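Local coordinates for protein U4/U6 snRNA-associated-splicing factor PRP24 (Saccharomyces cerevisiae, PDB 4N0T) that binds U6 snRNA, promotes its annealing with U4 snRNA and serves as a recycling factor of the spliceosome, at residues A[20-26]-A[37-41]; A[28-32]-A[63-67]; A[281-287]-A[321-327]. All blocks are in the same frame, centred on the assembly; numbering follows the deposited sequence.

Contacts 1 and 2 belong to the first RNA recognition motif and share helix 22-29: contact 1 sets its N-terminal half on edge strand 35-42, and contact 2 sets its C-terminal end beside helix 58-65. Both are only partly buried. Contact 3 lies about 35 Å from contact 1, centre to centre, in the occluded RNA recognition motif near the C-terminus, and is buried. The chemistry follows the place in the fold. Contact 1 combines valine packing with a water bridge at its open edge, contact 2 is apolar without a hydrogen bond between its segments, and contact 3 pairs two adjacent strands by four backbone hydrogen bonds, with a fifth just beyond them.

Contact 1: residues A[20-26]-A[37-41]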
ATOM      1  N   TYR A  20      -8.587  -8.691  31.765  1.00 42.76           N
ATOM      2  CA  TYR A  20      -7.207  -8.431  31.373  1.00 39.41           C
ATOM      3  C   TYR A  20      -7.081  -7.486  30.180  1.00 38.29           C
ATOM      4  O   TYR A  20      -7.609  -7.739  29.090  1.00 43.55           O
ATOM      5  CB  TYR A  20      -6.424  -9.734  31.164  1.00 37.44           C
ATOM      6  CG  TYR A  20      -5.405  -9.953  32.259  1.00 37.65           C
ATOM      7  CD1 TYR A  20      -5.809 -10.084  33.581  1.00 38.00           C
ATOM      8  CD2 TYR A  20      -4.045 -10.008  31.980  1.00 38.30           C
ATOM      9  CE1 TYR A  20      -4.895 -10.270  34.595  1.00 39.84           C
ATOM     10  CE2 TYR A  20      -3.115 -10.196  32.995  1.00 40.33           C
ATOM     11  CZ  TYR A  20      -3.554 -10.322  34.301  1.00 43.64           C
ATOM     12  OH  TYR A  20      -2.660 -10.512  35.331  1.00 51.89           O
ATOM     13  N   ASN A  21      -6.388  -6.379  30.409  1.00 34.75           N
ATOM     14  CA  ASN A  21      -6.098  -5.421  29.355  1.00 35.55           C
ATOM     15  C   ASN A  21      -4.642  -5.501  28.918  1.00 31.16           C
ATOM     16  O   ASN A  21      -3.836  -6.227  29.505  1.00 30.31           O
ATOM     17  CB  ASN A  21      -6.458  -3.991  29.796  1.00 38.96           C
ATOM     18  CG  ASN A  21      -5.713  -3.546  31.050  1.00 41.03           C
ATOM     19  OD1 ASN A  21      -4.575  -3.949  31.300  1.00 41.25           O
ATOM     20  ND2 ASN A  21      -6.358  -2.694  31.842  1.00 40.35           N
ATOM     21  N   GLN A  22      -4.321  -4.736  27.886  1.00 32.18           N
ATOM     22  CA  GLN A  22      -2.973  -4.644  27.350  1.00 34.37           C
ATOM     23  C   GLN A  22      -1.929  -4.348  28.441  1.00 37.72           C
ATOM     24  O   GLN A  22      -0.845  -4.944  28.463  1.00 37.36           O
ATOM     25  CB  GLN A  22      -2.986  -3.544  26.297  1.00 37.44           C
ATOM     26  CG  GLN A  22      -1.728  -3.337  25.530  1.00 45.17           C
ATOM     27  CD  GLN A  22      -1.918  -2.265  24.487  1.00 51.44           C
ATOM     28  OE1 GLN A  22      -2.849  -1.462  24.579  1.00 56.94           O
ATOM     29  NE2 GLN A  22      -1.055  -2.249  23.484  1.00 50.24           N
ATOM     30  N   ASN A  23      -2.267  -3.441  29.353  1.00 37.77           N
ATOM     31  CA  ASN A  23      -1.360  -3.075  30.435  1.00 40.11           C
ATOM     32  C   ASN A  23      -1.043  -4.243  31.366  1.00 35.95           C
ATOM     33  O   ASN A  23       0.120  -4.466  31.724  1.00 35.03           O
ATOM     34  CB  ASN A  23      -1.939  -1.913  31.246  1.00 51.56           C
ATOM     35  CG  ASN A  23      -1.145  -1.628  32.510  1.00 62.64           C
ATOM     36  OD1 ASN A  23       0.084  -1.532  32.481  1.00 70.10           O
ATOM     37  ND2 ASN A  23      -1.845  -1.505  33.632  1.00 63.32           N
ATOM     38  N   LYS A  24      -2.076  -4.984  31.760  1.00 28.70           N
ATOM     39  CA  LYS A  24      -1.893  -6.112  32.668  1.00 30.06           C
ATOM     40  C   LYS A  24      -1.104  -7.221  31.986  1.00 30.72           C
ATOM     41  O   LYS A  24      -0.344  -7.943  32.633  1.00 33.34           O
ATOM     42  CB  LYS A  24      -3.240  -6.648  33.141  1.00 33.70           C
ATOM     43  CG  LYS A  24      -4.014  -5.680  34.018  1.00 39.47           C
ATOM     44  CD  LYS A  24      -5.281  -6.328  34.546  1.00 44.17           C
ATOM     45  CE  LYS A  24      -6.098  -5.350  35.370  1.00 49.14           C
ATOM     46  NZ  LYS A  24      -7.424  -5.934  35.721  1.00 53.86           N
ATOM     47  N   VAL A  25      -1.295  -7.355  30.677  1.00 28.63           N
ATOM     48  CA  VAL A  25      -0.532  -8.327  29.903  1.00 29.09           C
ATOM     49  C   VAL A  25       0.956  -7.986  29.939  1.00 29.42           C
ATOM     50  O   VAL A  25       1.783  -8.864  30.201  1.00 31.57           O
ATOM     51  CB  VAL A  25      -1.060  -8.438  28.463  1.00 28.21           C
ATOM     52  CG1 VAL A  25      -0.131  -9.286  27.613  1.00 28.22           C
ATOM     53  CG2 VAL A  25      -2.467  -9.031  28.486  1.00 26.58           C
ATOM     54  N   TYR A  26       1.285  -6.713  29.707  1.00 34.89           N
ATOM     55  CA  TYR A  26       2.662  -6.215  29.827  1.00 37.57           C
ATOM     56  C   TYR A  26       3.282  -6.568  31.166  1.00 38.02           C
ATOM     57  O   TYR A  26       4.331  -7.204  31.221  1.00 41.71           O
ATOM     58  CB  TYR A  26       2.704  -4.691  29.681  1.00 41.78           C
ATOM     59  CG  TYR A  26       3.059  -4.211  28.301  1.00 41.47           C
ATOM     60  CD1 TYR A  26       4.376  -4.216  27.860  1.00 42.47           C
ATOM     61  CD2 TYR A  26       2.077  -3.736  27.441  1.00 43.12           C
ATOM     62  CE1 TYR A  26       4.703  -3.776  26.591  1.00 45.87           C
ATOM     63  CE2 TYR A  26       2.391  -3.289  26.178  1.00 43.24           C
ATOM     64  CZ  TYR A  26       3.703  -3.312  25.755  1.00 47.19           C
ATOM     65  OH  TYR A  26       4.010  -2.870  24.487  1.00 46.30           O
ATOM     66  N   HIS A  37       5.351  -5.293  21.074  1.00 23.43           N
ATOM     67  CA  HIS A  37       3.937  -4.971  20.912  1.00 23.32           C
ATOM     68  C   HIS A  37       3.038  -5.997  21.599  1.00 23.01           C
ATOM     69  O   HIS A  37       3.381  -7.181  21.673  1.00 21.25           O
ATOM     70  CB  HIS A  37       3.579  -4.865  19.423  1.00 29.02           C
ATOM     71  CG  HIS A  37       2.306  -4.120  19.168  1.00 43.28           C
ATOM     72  ND1 HIS A  37       1.107  -4.755  18.910  1.00 49.14           N
ATOM     73  CD2 HIS A  37       2.038  -2.795  19.160  1.00 50.00           C
ATOM     74  CE1 HIS A  37       0.161  -3.850  18.742  1.00 49.43           C
ATOM     75  NE2 HIS A  37       0.696  -2.653  18.889  1.00 51.91           N
ATOM     76  N   VAL A  38       1.893  -5.533  22.092  1.00 24.34           N
ATOM     77  CA  VAL A  38       0.891  -6.403  22.695  1.00 21.98           C
ATOM     78  C   VAL A  38      -0.482  -6.095  22.107  1.00 22.74           C
ATOM     79  O   VAL A  38      -0.895  -4.938  22.095  1.00 25.18           O
ATOM     80  CB  VAL A  38       0.807  -6.183  24.212  1.00 23.26           C
ATOM     81  CG1 VAL A  38      -0.350  -6.984  24.801  1.00 22.91           C
ATOM     82  CG2 VAL A  38       2.119  -6.582  24.882  1.00 23.04           C
ATOM     83  N   ASP A  39      -1.173  -7.114  21.603  1.00 19.70           N
ATOM     84  CA  ASP A  39      -2.589  -6.967  21.244  1.00 17.00           C
ATOM     85  C   ASP A  39      -3.444  -7.886  22.107  1.00 19.09           C
ATOM     86  O   ASP A  39      -3.066  -9.025  22.351  1.00 23.56           O
ATOM     87  CB  ASP A  39      -2.813  -7.311  19.776  1.00 18.50           C
ATOM     88  CG  ASP A  39      -2.094  -6.367  18.842  1.00 26.91           C
ATOM     89  OD1 ASP A  39      -2.518  -5.196  18.754  1.00 30.25           O
ATOM     90  OD2 ASP A  39      -1.114  -6.797  18.198  1.00 26.81           O
ATOM     91  N   VAL A  40      -4.584  -7.384  22.580  1.00 21.45           N
ATOM     92  CA  VAL A  40      -5.541  -8.207  23.319  1.00 24.41           C
ATOM     93  C   VAL A  40      -6.873  -8.183  22.563  1.00 31.25           C
ATOM     94  O   VAL A  40      -7.267  -7.140  22.034  1.00 32.33           O
ATOM     95  CB  VAL A  40      -5.731  -7.701  24.761  1.00 27.14           C
ATOM     96  CG1 VAL A  40      -6.687  -8.598  25.534  1.00 36.11           C
ATOM     97  CG2 VAL A  40      -4.395  -7.637  25.482  1.00 26.11           C
ATOM     98  N   ALA A  41      -7.544  -9.328  22.483  1.00 23.69           N
ATOM     99  CA  ALA A  41      -8.842  -9.422  21.806  1.00 23.94           C
ATOM    100  C   ALA A  41      -9.774 -10.313  22.611  1.00 27.78           C
ATOM    101  O   ALA A  41      -9.333 -11.293  23.220  1.00 22.94           O
ATOM    102  CB  ALA A  41      -8.683  -9.983  20.409  1.00 23.78           C
TER
HETATM  103  O   HOH W   1       1.798  -2.784  22.233  1.00 43.44           O
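Val38 and Val40, on strand 37-41, direct their side chains at helix 22-26; the two axes approach to 8.4 Å, with 128° between their N-to-C directions. Val38 is the more enclosed. Its CG1 lies 3.6 Å from Val25 CG1, while its CG2 sits over the face of the Tyr26 ring, 3.8 Å from the centroid, in a CH-pi contact. Val40 packs at the start of the helix: its CG2 is 3.8 Å from Val25 CG2 and 3.8 Å from Gln22 N. Gln22, extended toward the strand, brings NE2 to 3.0 Å from Val38 O. A water bridges the open edge, accepting from Val38 N at 2.8 Å and weakly from Gln22 NE2 at 3.2 Å, and hydrogen-bonding Tyr26 OH at 3.2 Å. The helix begins at Asn21, an N-cap whose OD1 accepts from Lys24 N at 2.7 Å. This is the helix-on-sheet packing of the RRM sandwich, here at an edge strand of the first domain. Strand 35-42 pairs antiparallel with strand 49-55, where Ile53 also meets Val25 and Arg49 hydrogen-bonds to Tyr20 O, while on the face turned away from the helix Asp39 and Ala41 touch strand 112-116 of the second RRM.

Contact 2: residues A[28-32]-A[63-67]; sequences YFKHC and AAITK
In the first RRM, the two helices that pack on one face of the beta sheet meet here at their C-terminal ends. Residues 28-32 run from the last part of helix 22-29 into further residues with helical phi/psi, and 63-67 leave helix 58-65 in a turn (Lys67 phi/psi -83/0); Cys32 and Ala63 are nearest, CA to CA 5.1 Å. Backbone hydrogen bonds shape each end: Cys32 N to Phe29 O at 2.8 Å, and Lys67 N to Ala64 O at 2.9 Å. Thr66 OG1 also donates to Ala63 O at 2.6 Å. Between the segments the contact is apolar. Cys32 CB lies 3.7 Å from Ala63 CB, and Phe29 (chi1 m) places CD1 3.8 Å from Ala64 CB, its ring also reaching Val13 and Ile53 of the sheet. The aliphatic part of Lys67 (chi1 and chi2 both m) lies alongside two rings, with CG 4.0 Å from Phe29 CE1 and 4.1 Å from Tyr28 CE2 (chi1 t). Cys32, with chi1 m, brings SG to 3.6 Å from Ala64 CA.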
ATOM      1  N   TYR A  28       2.460  -8.705  33.378  1.00 36.33           N
ATOM      2  CA  TYR A  28       2.591 -10.139  33.607  1.00 30.39           C
ATOM      3  C   TYR A  28       3.810 -10.717  32.880  1.00 32.27           C
ATOM      4  O   TYR A  28       4.488 -11.601  33.406  1.00 33.40           O
ATOM      5  CB  TYR A  28       1.323 -10.902  33.200  1.00 26.89           C
ATOM      6  CG  TYR A  28       1.376 -12.366  33.589  1.00 29.42           C
ATOM      7  CD1 TYR A  28       0.998 -12.778  34.858  1.00 29.25           C
ATOM      8  CD2 TYR A  28       1.823 -13.334  32.694  1.00 28.78           C
ATOM      9  CE1 TYR A  28       1.052 -14.111  35.228  1.00 29.57           C
ATOM     10  CE2 TYR A  28       1.884 -14.675  33.059  1.00 29.48           C
ATOM     11  CZ  TYR A  28       1.494 -15.050  34.329  1.00 29.09           C
ATOM     12  OH  TYR A  28       1.551 -16.371  34.698  1.00 32.93           O
ATOM     13  N   PHE A  29       4.093 -10.213  31.682  1.00 32.70           N
ATOM     14  CA  PHE A  29       5.121 -10.819  30.831  1.00 33.43           C
ATOM     15  C   PHE A  29       6.416 -10.011  30.697  1.00 39.93           C
ATOM     16  O   PHE A  29       7.379 -10.490  30.094  1.00 37.79           O
ATOM     17  CB  PHE A  29       4.566 -11.086  29.422  1.00 28.74           C
ATOM     18  CG  PHE A  29       3.613 -12.248  29.344  1.00 24.10           C
ATOM     19  CD1 PHE A  29       4.090 -13.547  29.228  1.00 20.77           C
ATOM     20  CD2 PHE A  29       2.240 -12.042  29.364  1.00 24.59           C
ATOM     21  CE1 PHE A  29       3.211 -14.613  29.150  1.00 22.42           C
ATOM     22  CE2 PHE A  29       1.364 -13.107  29.275  1.00 25.70           C
ATOM     23  CZ  PHE A  29       1.847 -14.387  29.170  1.00 24.78           C
ATOM     24  N   LYS A  30       6.456  -8.791  31.219  1.00 44.32           N
ATOM     25  CA  LYS A  30       7.619  -7.948  30.933  1.00 50.76           C
ATOM     26  C   LYS A  30       8.924  -8.434  31.571  1.00 51.13           C
ATOM     27  O   LYS A  30      10.004  -8.062  31.114  1.00 53.31           O
ATOM     28  CB  LYS A  30       7.351  -6.454  31.190  1.00 56.10           C
ATOM     29  CG  LYS A  30       7.197  -6.017  32.641  1.00 61.04           C
ATOM     30  CD  LYS A  30       6.782  -4.537  32.662  1.00 64.44           C
ATOM     31  CE  LYS A  30       7.155  -3.829  33.957  1.00 64.35           C
ATOM     32  NZ  LYS A  30       6.272  -4.214  35.087  1.00 64.54           N
ATOM     33  N   HIS A  31       8.825  -9.287  32.591  1.00 50.21           N
ATOM     34  CA  HIS A  31      10.013  -9.945  33.147  1.00 51.23           C
ATOM     35  C   HIS A  31      10.581 -11.013  32.201  1.00 45.25           C
ATOM     36  O   HIS A  31      11.743 -11.412  32.335  1.00 45.34           O
ATOM     37  CB  HIS A  31       9.722 -10.573  34.517  1.00 58.57           C
ATOM     38  CG  HIS A  31       9.580  -9.583  35.636  1.00 65.39           C
ATOM     39  ND1 HIS A  31       9.357  -8.236  35.420  1.00 67.53           N
ATOM     40  CD2 HIS A  31       9.626  -9.745  36.976  1.00 66.28           C
ATOM     41  CE1 HIS A  31       9.272  -7.618  36.584  1.00 67.63           C
ATOM     42  NE2 HIS A  31       9.431  -8.508  37.546  1.00 67.56           N
ATOM     43  N   CYS A  32       9.772 -11.480  31.250  1.00 36.42           N
ATOM     44  CA  CYS A  32      10.234 -12.495  30.300  1.00 32.90           C
ATOM     45  C   CYS A  32      11.266 -11.930  29.342  1.00 30.27           C
ATOM     46  O   CYS A  32      12.085 -12.667  28.789  1.00 34.27           O
ATOM     47  CB  CYS A  32       9.071 -13.055  29.481  1.00 29.04           C
ATOM     48  SG  CYS A  32       7.909 -14.008  30.430  1.00 33.07           S
ATOM     49  N   ALA A  63      10.782 -17.546  27.158  1.00 21.95           N
ATOM     50  CA  ALA A  63      10.462 -17.309  28.554  1.00 25.45           C
ATOM     51  C   ALA A  63       8.949 -17.192  28.772  1.00 26.62           C
ATOM     52  O   ALA A  63       8.420 -17.691  29.768  1.00 24.05           O
ATOM     53  CB  ALA A  63      11.166 -16.063  29.045  1.00 27.16           C
ATOM     54  N   ALA A  64       8.257 -16.534  27.844  1.00 24.33           N
ATOM     55  CA  ALA A  64       6.801 -16.400  27.951  1.00 26.08           C
ATOM     56  C   ALA A  64       6.112 -17.761  27.928  1.00 19.97           C
ATOM     57  O   ALA A  64       5.157 -17.999  28.666  1.00 21.78           O
ATOM     58  CB  ALA A  64       6.262 -15.518  26.834  1.00 26.61           C
ATOM     59  N   ILE A  65       6.616 -18.652  27.084  1.00 18.78           N
ATOM     60  CA  ILE A  65       6.046 -19.984  26.908  1.00 21.67           C
ATOM     61  C   ILE A  65       6.221 -20.823  28.184  1.00 23.12           C
ATOM     62  O   ILE A  65       5.432 -21.744  28.439  1.00 23.40           O
ATOM     63  CB  ILE A  65       6.636 -20.666  25.654  1.00 22.19           C
ATOM     64  CG1 ILE A  65       6.106 -19.954  24.403  1.00 22.56           C
ATOM     65  CG2 ILE A  65       6.259 -22.136  25.569  1.00 22.61           C
ATOM     66  CD1 ILE A  65       6.824 -20.341  23.131  1.00 25.56           C
ATOM     67  N   THR A  66       7.216 -20.485  29.007  1.00 20.90           N
ATOM     68  CA  THR A  66       7.338 -21.157  30.314  1.00 26.42           C
ATOM     69  C   THR A  66       6.168 -20.822  31.239  1.00 28.41           C
ATOM     70  O   THR A  66       5.953 -21.500  32.257  1.00 29.34           O
ATOM     71  CB  THR A  66       8.676 -20.861  31.054  1.00 22.40           C
ATOM     72  OG1 THR A  66       8.684 -19.518  31.547  1.00 24.34           O
ATOM     73  CG2 THR A  66       9.878 -21.115  30.156  1.00 30.34           C
ATOM     74  N   LYS A  67       5.412 -19.780  30.900  1.00 23.63           N
ATOM     75  CA  LYS A  67       4.219 -19.434  31.672  1.00 22.57           C
ATOM     76  C   LYS A  67       2.998 -20.248  31.272  1.00 20.16           C
ATOM     77  O   LYS A  67       1.921 -20.038  31.823  1.00 21.75           O
ATOM     78  CB  LYS A  67       3.863 -17.950  31.537  1.00 22.57           C
ATOM     79  CG  LYS A  67       4.993 -16.983  31.832  1.00 32.78           C
ATOM     80  CD  LYS A  67       5.345 -16.997  33.302  1.00 41.45           C
ATOM     81  CE  LYS A  67       6.238 -15.824  33.659  1.00 45.41           C
ATOM     82  NZ  LYS A  67       6.507 -15.816  35.127  1.00 49.07           N
TER

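Contact 3: residues A[281-287]-A[321-327]; sequences LICLFPL and NGAIIIF
Four backbone hydrogen bonds join strands 281-285 and 322-327, which run antiparallel with axes 4.7 Å apart at 155°. Ile282 and Ile325 form one hydrogen-bonded pair (Ile282 N to Ile325 O 3.0 Å, Ile325 N to Ile282 O 2.8 Å), Leu284 and Ala323 the next (Leu284 N to Ala323 O 2.9 Å, Ala323 N to Leu284 O 3.0 Å). Leu281-Ile326 and Cys283-Ile324 are non-hydrogen-bonded pairs. Beyond the strands, after a cis peptide before Pro286, a fifth runs from Leu287 N to Asn321 O at 2.8 Å; Asn321 has positive phi (51/40). On one face Leu281 (chi1/chi2 p/p) packs CB 4.0 Å from Ile324 CG2 and Cys283 (chi1 m) SG 3.9 Å from Ile324 CG1, under helices 258-270 and 355-365. On the other, Ile282 (chi1 p) CG1 meets the edge of the Phe327 ring at CE2, 3.8 Å away, and Leu287 (chi1/chi2 m/t) CD1 lies 3.6 Å from Ala323 CB, against helices 293-302 and 330-340. Helices cover both faces of the two central strands, as expected of an occluded RRM.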
ATOM      1  N   LEU A 281      -5.347  24.414  -5.314  1.00 22.10           N
ATOM      2  CA  LEU A 281      -5.061  23.291  -4.411  1.00 22.69           C
ATOM      3  C   LEU A 281      -4.975  23.684  -2.940  1.00 22.51           C
ATOM      4  O   LEU A 281      -4.726  24.847  -2.597  1.00 21.80           O
ATOM      5  CB  LEU A 281      -3.778  22.562  -4.832  1.00 23.49           C
ATOM      6  CG  LEU A 281      -2.421  23.279  -4.753  1.00 22.36           C
ATOM      7  CD1 LEU A 281      -1.806  23.183  -3.359  1.00 26.88           C
ATOM      8  CD2 LEU A 281      -1.452  22.715  -5.788  1.00 22.52           C
ATOM      9  N   ILE A 282      -5.161  22.699  -2.068  1.00 20.10           N
ATOM     10  CA  ILE A 282      -4.866  22.869  -0.652  1.00 20.93           C
ATOM     11  C   ILE A 282      -4.096  21.644  -0.173  1.00 19.82           C
ATOM     12  O   ILE A 282      -4.084  20.610  -0.842  1.00 21.97           O
ATOM     13  CB  ILE A 282      -6.143  23.001   0.211  1.00 23.58           C
ATOM     14  CG1 ILE A 282      -6.883  21.663   0.283  1.00 23.22           C
ATOM     15  CG2 ILE A 282      -7.055  24.121  -0.311  1.00 27.15           C
ATOM     16  CD1 ILE A 282      -8.098  21.695   1.209  1.00 24.32           C
ATOM     17  N   CYS A 283      -3.442  21.767   0.977  1.00 16.81           N
ATOM     18  CA  CYS A 283      -2.796  20.624   1.593  1.00 14.62           C
ATOM     19  C   CYS A 283      -3.535  20.284   2.866  1.00 18.52           C
ATOM     20  O   CYS A 283      -4.042  21.175   3.550  1.00 20.23           O
ATOM     21  CB  CYS A 283      -1.351  20.954   1.944  1.00 14.59           C
ATOM     22  SG  CYS A 283      -0.312  21.179   0.478  1.00 20.44           S
ATOM     23  N   LEU A 284      -3.601  18.993   3.170  1.00 16.37           N
ATOM     24  CA  LEU A 284      -4.108  18.518   4.456  1.00 15.64           C
ATOM     25  C   LEU A 284      -2.959  17.850   5.198  1.00 19.97           C
ATOM     26  O   LEU A 284      -2.189  17.103   4.609  1.00 16.69           O
ATOM     27  CB  LEU A 284      -5.228  17.497   4.239  1.00 15.22           C
ATOM     28  CG  LEU A 284      -6.488  18.006   3.539  1.00 19.94           C
ATOM     29  CD1 LEU A 284      -7.544  16.907   3.512  1.00 21.95           C
ATOM     30  CD2 LEU A 284      -7.051  19.266   4.242  1.00 20.73           C
ATOM     31  N   PHE A 285      -2.833  18.117   6.494  1.00 14.33           N
ATOM     32  CA  PHE A 285      -1.718  17.586   7.273  1.00 12.39           C
ATOM     33  C   PHE A 285      -2.051  17.795   8.750  1.00 16.13           C
ATOM     34  O   PHE A 285      -2.883  18.647   9.056  1.00 18.49           O
ATOM     35  CB  PHE A 285      -0.435  18.346   6.914  1.00 14.71           C
ATOM     36  CG  PHE A 285      -0.567  19.846   6.982  1.00 17.61           C
ATOM     37  CD1 PHE A 285      -1.068  20.565   5.906  1.00 16.35           C
ATOM     38  CD2 PHE A 285      -0.175  20.540   8.126  1.00 19.53           C
ATOM     39  CE1 PHE A 285      -1.185  21.946   5.956  1.00 21.42           C
ATOM     40  CE2 PHE A 285      -0.286  21.916   8.179  1.00 19.67           C
ATOM     41  CZ  PHE A 285      -0.789  22.621   7.103  1.00 20.05           C
ATOM     42  N   PRO A 286      -1.446  17.005   9.652  1.00 18.31           N
ATOM     43  CA  PRO A 286      -0.617  15.822   9.374  1.00 19.13           C
ATOM     44  C   PRO A 286      -1.500  14.595   9.178  1.00 20.63           C
ATOM     45  O   PRO A 286      -2.565  14.481   9.802  1.00 20.01           O
ATOM     46  CB  PRO A 286       0.195  15.672  10.659  1.00 21.17           C
ATOM     47  CG  PRO A 286      -0.787  16.113  11.733  1.00 21.58           C
ATOM     48  CD  PRO A 286      -1.585  17.245  11.110  1.00 18.92           C
ATOM     49  N   LEU A 287      -1.050  13.682   8.322  1.00 19.10           N
ATOM     50  CA  LEU A 287      -1.775  12.461   8.003  1.00 17.05           C
ATOM     51  C   LEU A 287      -0.827  11.273   8.167  1.00 17.49           C
ATOM     52  O   LEU A 287       0.383  11.389   7.919  1.00 16.36           O
ATOM     53  CB  LEU A 287      -2.241  12.493   6.535  1.00 17.82           C
ATOM     54  CG  LEU A 287      -3.232  13.582   6.119  1.00 20.12           C
ATOM     55  CD1 LEU A 287      -3.486  13.581   4.605  1.00 21.48           C
ATOM     56  CD2 LEU A 287      -4.529  13.360   6.864  1.00 24.16           C
ATOM     57  N   ASN A 321       4.247  14.535   5.777  1.00 14.71           N
ATOM     58  CA  ASN A 321       3.048  14.009   6.444  1.00 15.55           C
ATOM     59  C   ASN A 321       1.740  14.606   5.923  1.00 15.13           C
ATOM     60  O   ASN A 321       0.823  14.904   6.696  1.00 16.13           O
ATOM     61  CB  ASN A 321       3.134  14.213   7.965  1.00 16.24           C
ATOM     62  CG  ASN A 321       4.400  13.639   8.557  1.00 24.69           C
ATOM     63  OD1 ASN A 321       4.853  12.570   8.158  1.00 22.63           O
ATOM     64  ND2 ASN A 321       4.977  14.346   9.532  1.00 27.99           N
ATOM     65  N   GLY A 322       1.646  14.790   4.612  1.00 12.93           N
ATOM     66  CA  GLY A 322       0.491  15.468   4.048  1.00 14.04           C
ATOM     67  C   GLY A 322      -0.063  14.891   2.760  1.00 15.50           C
ATOM     68  O   GLY A 322       0.382  13.849   2.273  1.00 13.12           O
ATOM     69  N   ALA A 323      -1.083  15.563   2.239  1.00 14.96           N
ATOM     70  CA  ALA A 323      -1.655  15.237   0.942  1.00 14.67           C
ATOM     71  C   ALA A 323      -2.053  16.543   0.284  1.00 18.33           C
ATOM     72  O   ALA A 323      -2.413  17.517   0.963  1.00 16.75           O
ATOM     73  CB  ALA A 323      -2.868  14.318   1.095  1.00 14.17           C
ATOM     74  N   ILE A 324      -1.959  16.563  -1.039  1.00 13.97           N
ATOM     75  CA  ILE A 324      -2.411  17.694  -1.831  1.00 16.22           C
ATOM     76  C   ILE A 324      -3.752  17.341  -2.446  1.00 15.74           C
ATOM     77  O   ILE A 324      -3.932  16.254  -3.013  1.00 18.00           O
ATOM     78  CB  ILE A 324      -1.427  18.005  -2.955  1.00 15.55           C
ATOM     79  CG1 ILE A 324      -0.107  18.504  -2.356  1.00 18.90           C
ATOM     80  CG2 ILE A 324      -2.024  19.040  -3.918  1.00 16.80           C
ATOM     81  CD1 ILE A 324       1.032  18.635  -3.381  1.00 18.51           C
ATOM     82  N   ILE A 325      -4.710  18.252  -2.299  1.00 15.58           N
ATOM     83  CA  ILE A 325      -6.007  18.087  -2.935  1.00 16.94           C
ATOM     84  C   ILE A 325      -6.135  19.178  -3.980  1.00 15.81           C
ATOM     85  O   ILE A 325      -6.070  20.363  -3.654  1.00 17.84           O
ATOM     86  CB  ILE A 325      -7.162  18.278  -1.945  1.00 18.04           C
ATOM     87  CG1 ILE A 325      -6.896  17.549  -0.620  1.00 25.62           C
ATOM     88  CG2 ILE A 325      -8.474  17.810  -2.592  1.00 20.17           C
ATOM     89  CD1 ILE A 325      -6.897  16.051  -0.730  1.00 26.09           C
ATOM     90  N   ILE A 326      -6.287  18.787  -5.239  1.00 17.22           N
ATOM     91  CA  ILE A 326      -6.411  19.777  -6.303  1.00 15.85           C
ATOM     92  C   ILE A 326      -7.879  19.867  -6.671  1.00 18.19           C
ATOM     93  O   ILE A 326      -8.516  18.850  -6.983  1.00 20.33           O
ATOM     94  CB  ILE A 326      -5.594  19.382  -7.526  1.00 18.72           C
ATOM     95  CG1 ILE A 326      -4.133  19.148  -7.131  1.00 20.04           C
ATOM     96  CG2 ILE A 326      -5.693  20.457  -8.600  1.00 21.10           C
ATOM     97  CD1 ILE A 326      -3.249  18.786  -8.325  1.00 23.55           C
ATOM     98  N   PHE A 327      -8.431  21.075  -6.575  1.00 20.47           N
ATOM     99  CA  PHE A 327      -9.837  21.286  -6.892  1.00 20.18           C
ATOM    100  C   PHE A 327      -9.954  21.909  -8.280  1.00 28.17           C
ATOM    101  O   PHE A 327      -8.951  22.072  -8.968  1.00 25.65           O
ATOM    102  CB  PHE A 327     -10.487  22.188  -5.848  1.00 21.43           C
ATOM    103  CG  PHE A 327     -10.544  21.574  -4.472  1.00 22.09           C
ATOM    104  CD1 PHE A 327     -11.486  20.600  -4.176  1.00 23.04           C
ATOM    105  CD2 PHE A 327      -9.652  21.969  -3.481  1.00 21.75           C
ATOM    106  CE1 PHE A 327     -11.551  20.032  -2.898  1.00 20.25           C
ATOM    107  CE2 PHE A 327      -9.698  21.397  -2.207  1.00 19.14           C
ATOM    108  CZ  PHE A 327     -10.654  20.428  -1.922  1.00 18.74           C
TER